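Local coordinates for tubulin-like protein CetZ1 (Haloferax volcanii, PDB 4B46) that binds and probably hydrolyses GTP as a tubulin-like cytoskeletal protein, controlling cell shape and the development of rod-shaped, efficiently swimming cells, at residues L107-S113 with N149-F154. Residue numbers count along the deposited sequence, not the author numbering.
With GDP (guanosine-5'-diphosphate), chain B.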
loop_
_atom_site.group_PDB
_atom_site.type_symbol
_atom_site.label_atom_id
_atom_site.label_comp_id
_atom_site.label_asym_id
_atom_site.label_seq_id
_atom_site.Cartn_x
_atom_site.Cartn_y
_atom_site.Cartn_z
ATOM N N LEU A 107 4.713 -8.742 5.253
ATOM C CA LEU A 107 4.013 -9.989 5.546
ATOM C C LEU A 107 4.963 -11.120 5.953
ATOM O O LEU A 107 4.523 -12.164 6.419
ATOM C CB LEU A 107 3.131 -10.412 4.365
ATOM C CG LEU A 107 2.079 -9.375 3.957
ATOM C CD1 LEU A 107 1.096 -10.004 3.010
ATOM C CD2 LEU A 107 1.353 -8.811 5.172
ATOM N N GLY A 108 6.261 -10.894 5.798
ATOM C CA GLY A 108 7.241 -11.954 5.997
ATOM C C GLY A 108 7.700 -12.175 7.431
ATOM O O GLY A 108 8.351 -13.188 7.711
ATOM N N GLY A 109 7.362 -11.249 8.330
ATOM C CA GLY A 109 7.852 -11.292 9.705
ATOM C C GLY A 109 6.871 -11.856 10.722
ATOM O O GLY A 109 6.146 -12.796 10.435
ATOM N N GLY A 110 6.852 -11.289 11.926
ATOM C CA GLY A 110 5.996 -11.802 12.980
ATOM C C GLY A 110 4.928 -10.839 13.487
ATOM O O GLY A 110 3.759 -11.197 13.590
ATOM N N THR A 111 5.336 -9.623 13.821
ATOM C CA THR A 111 4.436 -8.661 14.440
ATOM C C THR A 111 3.394 -8.165 13.441
ATOM O O THR A 111 2.186 -8.291 13.671
ATOM C CB THR A 111 5.231 -7.488 15.035
ATOM O OG1 THR A 111 6.023 -7.974 16.119
ATOM C CG2 THR A 111 4.308 -6.408 15.575
ATOM N N GLY A 112 3.869 -7.628 12.322
ATOM C CA GLY A 112 2.981 -7.131 11.283
ATOM C C GLY A 112 2.241 -8.261 10.595
ATOM O O GLY A 112 1.042 -8.187 10.374
ATOM N N SER A 113 2.977 -9.315 10.265
ATOM C CA SER A 113 2.424 -10.479 9.586
ATOM C C SER A 113 1.204 -11.047 10.324
ATOM O O SER A 113 0.162 -11.317 9.717
ATOM C CB SER A 113 3.521 -11.543 9.462
ATOM O OG SER A 113 3.031 -12.743 8.902
ATOM N N ASN A 149 5.681 -17.326 6.199
ATOM C CA ASN A 149 4.923 -16.329 6.956
ATOM C C ASN A 149 4.069 -15.471 6.044
ATOM O O ASN A 149 2.919 -15.181 6.361
ATOM C CB ASN A 149 5.837 -15.423 7.774
ATOM C CG ASN A 149 6.380 -16.112 9.013
ATOM O OD1 ASN A 149 5.885 -17.157 9.420
ATOM N ND2 ASN A 149 7.398 -15.521 9.616
ATOM N N ALA A 150 4.628 -15.079 4.899
ATOM C CA ALA A 150 3.925 -14.178 3.996
ATOM C C ALA A 150 2.723 -14.873 3.386
ATOM O O ALA A 150 1.639 -14.286 3.270
ATOM C CB ALA A 150 4.858 -13.676 2.906
ATOM N N ALA A 151 2.928 -16.125 3.002
ATOM C CA ALA A 151 1.874 -16.955 2.439
ATOM C C ALA A 151 0.694 -17.062 3.414
ATOM O O ALA A 151 -0.452 -16.827 3.039
ATOM C CB ALA A 151 2.424 -18.344 2.106
ATOM N N ARG A 152 0.983 -17.415 4.665
ATOM C CA ARG A 152 -0.062 -17.506 5.691
ATOM C C ARG A 152 -0.714 -16.172 6.015
ATOM O O ARG A 152 -1.930 -16.093 6.170
ATOM C CB ARG A 152 0.495 -18.118 6.968
ATOM C CG ARG A 152 0.851 -19.562 6.805
ATOM C CD ARG A 152 1.397 -20.110 8.100
ATOM N NE ARG A 152 1.537 -21.554 8.067
ATOM C CZ ARG A 152 2.486 -22.217 8.717
ATOM N NH1 ARG A 152 3.384 -21.556 9.436
ATOM N NH2 ARG A 152 2.539 -23.532 8.640
ATOM N N SER A 153 0.095 -15.124 6.113
ATOM C CA SER A 153 -0.415 -13.788 6.403
ATOM C C SER A 153 -1.298 -13.277 5.257
ATOM O O SER A 153 -2.383 -12.713 5.486
ATOM C CB SER A 153 0.753 -12.826 6.645
ATOM O OG SER A 153 0.303 -11.519 6.978
ATOM N N PHE A 154 -0.833 -13.482 4.030
ATOM C CA PHE A 154 -1.590 -13.055 2.854
ATOM C C PHE A 154 -3.002 -13.651 2.840
ATOM O O PHE A 154 -3.974 -12.941 2.598
ATOM C CB PHE A 154 -0.862 -13.400 1.545
ATOM C CG PHE A 154 -1.717 -13.184 0.317
ATOM C CD1 PHE A 154 -1.796 -11.937 -0.274
ATOM C CD2 PHE A 154 -2.475 -14.222 -0.212
ATOM C CE1 PHE A 154 -2.611 -11.723 -1.390
ATOM C CE2 PHE A 154 -3.289 -14.017 -1.326
ATOM C CZ PHE A 154 -3.358 -12.765 -1.908
HETATM P PB GDP B . 7.896 -7.504 12.072
HETATM O O1B GDP B . 8.011 -8.721 12.945
HETATM O O2B GDP B . 8.252 -6.232 12.808
HETATM O O3B GDP B . 6.493 -7.452 11.526
HETATM O O3A GDP B . 8.950 -7.767 10.898
HETATM P PA GDP B . 9.550 -6.627 9.951
HETATM O O1A GDP B . 8.544 -5.571 9.641
HETATM O O2A GDP B . 10.813 -6.079 10.553
HETATM O "O5'" GDP B . 9.921 -7.503 8.646
HETATM C "C5'" GDP B . 8.849 -8.150 7.958
HETATM C "C4'" GDP B . 9.149 -8.176 6.471
HETATM O "O4'" GDP B . 9.095 -6.862 5.945
HETATM C "C3'" GDP B . 10.574 -8.610 6.184
HETATM O "O3'" GDP B . 10.583 -10.024 6.054
HETATM C "C2'" GDP B . 10.929 -7.902 4.885
HETATM O "O2'" GDP B . 10.399 -8.613 3.765
HETATM C "C1'" GDP B . 10.098 -6.656 4.924
HETATM N N9 GDP B . 10.755 -5.424 5.381
HETATM C C8 GDP B . 11.404 -5.220 6.546
HETATM N N7 GDP B . 11.795 -3.922 6.647
HETATM C C5 GDP B . 11.351 -3.279 5.538
HETATM C C6 GDP B . 11.386 -1.901 5.004
HETATM O O6 GDP B . 11.952 -0.965 5.629
HETATM N N1 GDP B . 10.801 -1.687 3.819
HETATM C C2 GDP B . 10.190 -2.654 3.110
HETATM N N2 GDP B . 9.639 -2.338 1.914
HETATM N N3 GDP B . 10.108 -3.933 3.539
HETATM C C4 GDP B . 10.658 -4.281 4.721
#
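Leu107 lies along one flank of helix 144-160, its CB 4.0 Å from CB of Ala150 and its CD1 4.2 Å from CB of Phe154, whose side chain leads away to touch Ile355 of helix 353-366. Beside this apolar patch, Asn149 ND2 donates to Gly108 O at 3.2 Å and also to Ala70 O, so one amide ties two loops to the helix; one turn on, Ser153 OG donates to Ser113 O at 2.8 Å. Ser113 OG, also hydrogen-bonded to Asn72 ND2, donates to Leu107 O at 3.0 Å across the turn between strand 100-106 and helix 111-126. This turn carries the GGGTGSG tubulin signature motif (the T4 loop) of the tubulin/FtsZ GTPase fold, and its other face holds the nucleotide: Gly110 N and Thr111 N each reach GDP O1B at 3.0 Å, and Gly112 N reaches GDP O3B at 2.7 Å. Glycine suits this fit: a CB on Gly109 would fall 2.4 Å from GDP O3A, and one on Gly108 2.8 Å from GDP O3'.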